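Local coordinates for virulence sensor protein BvgS (PDB 6ZJ8) that probably relays signals through its PAS domain to a histidine-kinase module that controls virulence in Bordetella pertussis, at residues M84-L89 and R103-H108; R112-W117 and G133-I138. One frame throughout, in Å; residues are numbered along the deposited sequence.

Contact 1. Residues M84-L89 and R103-H108; sequences MHEFLL and RDVTLH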
# COMPACT_ATOMS: atom_id res chain seq x y z
N MET A 84 -6.58 -4.86 5.45
CA MET A 84 -6.19 -4.01 4.33
C MET A 84 -6.98 -2.71 4.32
O MET A 84 -6.44 -1.65 3.98
CB MET A 84 -6.39 -4.75 3.01
CG MET A 84 -5.46 -5.93 2.84
SD MET A 84 -5.45 -6.56 1.16
CE MET A 84 -4.25 -7.87 1.33
N HIS A 85 -8.27 -2.77 4.69
CA HIS A 85 -9.09 -1.57 4.66
C HIS A 85 -8.48 -0.46 5.52
O HIS A 85 -8.56 0.72 5.17
CB HIS A 85 -10.51 -1.89 5.15
CG HIS A 85 -11.48 -0.77 4.96
ND1 HIS A 85 -12.01 -0.07 6.02
CD2 HIS A 85 -12.01 -0.23 3.84
CE1 HIS A 85 -12.83 0.86 5.56
NE2 HIS A 85 -12.85 0.79 4.24
N GLU A 86 -7.86 -0.83 6.64
CA GLU A 86 -7.28 0.17 7.53
C GLU A 86 -6.12 0.91 6.85
O GLU A 86 -5.99 2.13 7.00
CB GLU A 86 -6.83 -0.49 8.83
CG GLU A 86 -7.98 -1.01 9.67
CD GLU A 86 -7.53 -1.93 10.80
OE1 GLU A 86 -8.38 -2.68 11.33
OE2 GLU A 86 -6.34 -1.90 11.16
N PHE A 87 -5.29 0.18 6.11
CA PHE A 87 -4.14 0.81 5.47
C PHE A 87 -4.52 1.62 4.24
O PHE A 87 -3.81 2.56 3.87
CB PHE A 87 -3.11 -0.25 5.07
CG PHE A 87 -2.37 -0.83 6.24
CD1 PHE A 87 -2.87 -1.94 6.90
CD2 PHE A 87 -1.18 -0.28 6.67
CE1 PHE A 87 -2.19 -2.49 7.97
CE2 PHE A 87 -0.49 -0.82 7.74
CZ PHE A 87 -1.00 -1.92 8.39
N LEU A 88 -5.63 1.27 3.58
CA LEU A 88 -6.05 1.97 2.38
C LEU A 88 -6.87 3.20 2.75
O LEU A 88 -7.22 3.43 3.91
CB LEU A 88 -6.87 1.04 1.48
CG LEU A 88 -6.16 -0.25 1.08
CD1 LEU A 88 -7.15 -1.22 0.47
CD2 LEU A 88 -5.03 0.04 0.10
N LEU A 89 -7.19 3.99 1.74
CA LEU A 89 -8.02 5.18 1.89
C LEU A 89 -9.39 4.93 1.28
O LEU A 89 -9.54 4.14 0.34
CB LEU A 89 -7.37 6.40 1.24
CG LEU A 89 -6.05 6.86 1.86
CD1 LEU A 89 -5.56 8.12 1.17
CD2 LEU A 89 -6.20 7.09 3.35
N ARG A 103 -2.47 8.10 10.01
CA ARG A 103 -3.24 7.52 11.10
C ARG A 103 -2.42 6.38 11.70
O ARG A 103 -1.39 5.97 11.16
CB ARG A 103 -4.61 7.01 10.63
CG ARG A 103 -4.53 5.94 9.53
CD ARG A 103 -5.87 5.24 9.30
NE ARG A 103 -6.18 4.27 10.35
CZ ARG A 103 -7.25 3.47 10.35
NH1 ARG A 103 -7.44 2.63 11.35
NH2 ARG A 103 -8.13 3.52 9.36
N ASP A 104 -2.89 5.89 12.84
CA ASP A 104 -2.34 4.69 13.44
C ASP A 104 -3.16 3.49 12.99
O ASP A 104 -4.38 3.57 12.85
CB ASP A 104 -2.35 4.78 14.97
CG ASP A 104 -1.41 5.83 15.50
OD1 ASP A 104 -0.40 6.12 14.83
OD2 ASP A 104 -1.69 6.38 16.59
N VAL A 105 -2.47 2.38 12.74
CA VAL A 105 -3.11 1.13 12.34
C VAL A 105 -2.54 0.01 13.19
O VAL A 105 -1.33 -0.04 13.44
CB VAL A 105 -2.90 0.83 10.84
CG1 VAL A 105 -3.44 -0.55 10.50
CG2 VAL A 105 -3.57 1.89 9.99
N THR A 106 -3.42 -0.89 13.63
CA THR A 106 -3.05 -1.99 14.51
C THR A 106 -3.15 -3.30 13.74
O THR A 106 -4.19 -3.59 13.13
CB THR A 106 -3.95 -2.02 15.74
OG1 THR A 106 -3.86 -0.77 16.43
CG2 THR A 106 -3.53 -3.14 16.68
N LEU A 107 -2.07 -4.08 13.77
CA LEU A 107 -1.99 -5.30 12.99
C LEU A 107 -0.94 -6.20 13.63
O LEU A 107 0.17 -5.75 13.92
CB LEU A 107 -1.61 -5.00 11.53
CG LEU A 107 -1.36 -6.21 10.62
CD1 LEU A 107 -2.65 -6.95 10.34
CD2 LEU A 107 -0.69 -5.77 9.33
N HIS A 108 -1.30 -7.46 13.86
CA HIS A 108 -0.38 -8.44 14.45
C HIS A 108 0.09 -7.98 15.83
O HIS A 108 1.25 -8.16 16.20
CB HIS A 108 0.82 -8.68 13.52
CG HIS A 108 0.44 -9.12 12.14
ND1 HIS A 108 1.22 -8.85 11.04
CD2 HIS A 108 -0.63 -9.81 11.69
CE1 HIS A 108 0.64 -9.35 9.96
NE2 HIS A 108 -0.48 -9.94 10.33
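The last turn of helix 79-87 meets strand 99-107 at a closest CA-CA approach of 6.4 Å between Glu86 and Val105, with no hydrogen bond joining the two segments. In the PAS fold this is a helix laid against one face of the antiparallel sheet, here at its outermost strand 99-107. Phe87 carries the apolar part. Its CB bond leads away from the strand, but with CG anti to the carbonyl carbon (chi1 -72°) the ring swings back beneath Val105. CG1 of Val105, anti to its own backbone N, sits over one face of the Phe87 ring, 3.7 Å from the centroid and 25° off the normal, which meets the geometry of a CH-pi contact. Leu107 CD2 adds a second methyl at 3.9 Å from Phe87 CE1, while Phe57 meets the same ring from elsewhere in the domain. Glu86, extended beyond CG, crosses Val105 obliquely and brings OE2 to 3.3 Å from Val105 CG1. Arg103 bends at chi3, laying one face of its guanidinium over Glu86 O; the poor angle rules out a hydrogen bond, and Arg103 NH1 remains 4.7 Å from Glu86 OE2, beyond a salt bridge. What steadies the guanidinium is its own strand: Arg103 NE donates to Asp104 O at 3.2 Å, nearly straight at 166°, with the oxygen in the guanidinium plane.

Contact 2. Residues R112-W117 and G133-I138; sequences RHVYQW and GGWIDI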
# COMPACT_ATOMS: atom_id res chain seq x y z
N ARG A 112 1.08 0.81 14.24
CA ARG A 112 2.00 1.56 13.41
C ARG A 112 1.37 2.88 12.99
O ARG A 112 0.20 2.92 12.60
CB ARG A 112 2.40 0.78 12.15
CG ARG A 112 2.63 -0.70 12.36
CD ARG A 112 1.44 -1.51 11.88
NE ARG A 112 1.53 -2.90 12.30
CZ ARG A 112 2.19 -3.85 11.65
NH1 ARG A 112 2.84 -3.58 10.52
NH2 ARG A 112 2.19 -5.09 12.13
N HIS A 113 2.15 3.95 13.07
CA HIS A 113 1.78 5.23 12.48
C HIS A 113 2.18 5.21 11.01
O HIS A 113 3.36 5.01 10.69
CB HIS A 113 2.48 6.37 13.22
CG HIS A 113 2.13 7.73 12.72
ND1 HIS A 113 2.98 8.81 12.84
CD2 HIS A 113 1.02 8.20 12.10
CE1 HIS A 113 2.41 9.88 12.32
NE2 HIS A 113 1.22 9.54 11.86
N VAL A 114 1.21 5.41 10.12
CA VAL A 114 1.44 5.27 8.68
C VAL A 114 1.03 6.55 7.97
O VAL A 114 0.08 7.24 8.37
CB VAL A 114 0.68 4.06 8.09
CG1 VAL A 114 1.18 2.77 8.70
CG2 VAL A 114 -0.83 4.22 8.30
N TYR A 115 1.75 6.87 6.91
CA TYR A 115 1.47 8.00 6.03
C TYR A 115 0.90 7.44 4.73
O TYR A 115 1.62 6.79 3.97
CB TYR A 115 2.73 8.82 5.79
CG TYR A 115 2.51 10.11 5.04
CD1 TYR A 115 1.88 11.18 5.65
CD2 TYR A 115 2.93 10.25 3.72
CE1 TYR A 115 1.68 12.37 4.97
CE2 TYR A 115 2.73 11.44 3.04
CZ TYR A 115 2.10 12.49 3.66
OH TYR A 115 1.89 13.68 2.99
N GLN A 116 -0.38 7.69 4.49
CA GLN A 116 -1.12 7.11 3.37
C GLN A 116 -1.28 8.12 2.24
O GLN A 116 -1.40 9.33 2.48
CB GLN A 116 -2.49 6.63 3.83
CG GLN A 116 -2.46 5.68 5.02
CD GLN A 116 -3.79 5.61 5.74
OE1 GLN A 116 -4.31 6.63 6.20
NE2 GLN A 116 -4.34 4.41 5.85
N TRP A 117 -1.31 7.62 1.01
CA TRP A 117 -1.38 8.49 -0.16
C TRP A 117 -2.05 7.76 -1.31
O TRP A 117 -2.01 6.53 -1.41
CB TRP A 117 0.01 8.96 -0.57
CG TRP A 117 0.93 7.83 -0.92
CD1 TRP A 117 1.69 7.10 -0.05
CD2 TRP A 117 1.20 7.31 -2.22
NE1 TRP A 117 2.40 6.15 -0.73
CE2 TRP A 117 2.12 6.26 -2.07
CE3 TRP A 117 0.74 7.62 -3.51
CZ2 TRP A 117 2.60 5.52 -3.15
CZ3 TRP A 117 1.21 6.89 -4.58
CH2 TRP A 117 2.14 5.85 -4.40
N GLY A 133 -1.55 4.07 -5.16
CA GLY A 133 -1.52 4.41 -3.75
C GLY A 133 -0.55 3.55 -2.97
O GLY A 133 0.10 2.65 -3.51
N GLY A 134 -0.47 3.85 -1.68
CA GLY A 134 0.40 3.12 -0.79
C GLY A 134 0.51 3.85 0.53
O GLY A 134 -0.28 4.74 0.84
N TRP A 135 1.51 3.45 1.32
CA TRP A 135 1.73 4.10 2.60
C TRP A 135 3.18 3.91 3.01
O TRP A 135 3.90 3.07 2.47
CB TRP A 135 0.78 3.56 3.68
CG TRP A 135 0.97 2.11 3.99
CD1 TRP A 135 1.82 1.57 4.91
CD2 TRP A 135 0.29 1.00 3.38
NE1 TRP A 135 1.70 0.20 4.92
CE2 TRP A 135 0.77 -0.18 3.98
CE3 TRP A 135 -0.68 0.90 2.38
CZ2 TRP A 135 0.32 -1.44 3.62
CZ3 TRP A 135 -1.13 -0.37 2.02
CH2 TRP A 135 -0.63 -1.52 2.64
N ILE A 136 3.60 4.72 3.99
CA ILE A 136 4.94 4.66 4.57
C ILE A 136 4.78 4.41 6.06
O ILE A 136 4.03 5.13 6.74
CB ILE A 136 5.73 5.96 4.32
CG1 ILE A 136 5.76 6.30 2.83
CG2 ILE A 136 7.15 5.83 4.87
CD1 ILE A 136 6.39 7.63 2.53
N ASP A 137 5.47 3.40 6.57
CA ASP A 137 5.44 3.09 8.00
C ASP A 137 6.34 4.09 8.72
O ASP A 137 7.57 3.97 8.69
CB ASP A 137 5.86 1.65 8.24
CG ASP A 137 5.62 1.20 9.67
OD1 ASP A 137 5.60 2.07 10.58
OD2 ASP A 137 5.46 -0.01 9.89
N ILE A 138 5.73 5.08 9.37
CA ILE A 138 6.50 6.11 10.06
C ILE A 138 7.13 5.54 11.32
O ILE A 138 8.28 5.85 11.66
CB ILE A 138 5.61 7.33 10.37
CG1 ILE A 138 4.97 7.87 9.10
CG2 ILE A 138 6.42 8.41 11.08
CD1 ILE A 138 5.96 8.35 8.05
O HOH W 1 3.05 -1.41 8.93
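The Trp117 indole lies with one face over the backbone of Gly133 and Gly134: Gly134 N is 3.6 Å above the Trp117 ring plane and over its centre, and Gly133 C is offset toward the rim. Gly133 CA makes a CH-pi contact, 3.9 Å from the centroid of the Trp117 six-membered ring and 14° off its normal. Having no side chain, the two glycines let the indole lie directly on their backbone. On the Trp135 ring, Val114 CG1 approaches Trp135 CD1 obliquely at 4.0 Å; Tyr53 also meets this indole. The His113 ring has Ile138 CG1 over one face, and the Arg112 guanidinium receives a water at its edge, in plane.

These groups decorate an antiparallel hairpin of the PAS sheet, whose strand segments run at 153° to each other. Tyr115-Ile136 and Trp117-Gly134 are hydrogen-bonded pairs, and Val114-Asp137 and Gln116-Trp135 are non-hydrogen-bonded pairs between and beside them. The straightest bond is Tyr115 N to Ile136 O, at 166° and in the carbonyl plane. Where the strand gives way to helix 138-155, Ile138 N donates to His113 O at 2.7 Å, nearly along the C=O axis, and so joins the helix start to the sheet.

Asp137 occupies the N-cap of that helix, its OD1 accepting from Glu140 N. Asp137 OD2 stands 4.5 Å from Arg112 NH1, too far for a salt bridge; the water bridges them, accepting from Arg112 NH1 at 2.7 Å and donating to Asp137 OD2 at 2.9 Å. Arg112 NH2 and NE are held by Leu107 O and Arg110 O. Cap, nearby arginine and helix N-terminus would together be expected to favour an ionised Asp137.

Both contacts reach the same antiparallel sheet, on neighbouring strands 99-107 and 110-122, and their centres lie about 9 Å apart. Contact 1 packs a helix end on the outermost strand mainly by side-chain packing, with no hydrogen bond between its segments, buried Phe87 and Val105 inside and Arg103 and Thr106 at the exposed margin. Contact 2 lies between inner strands, buries about twice the area (579 against 296 Å²), and rests on backbone hydrogen bonds, with partly exposed residues on the Tyr115 face. Among the connections between them, Val105 O probably accepts from Arg112 N, and Gln116 NE2 reaches weakly to Phe87 O. The Phe87 and Trp135 rings continue the apolar packing from one contact to the other.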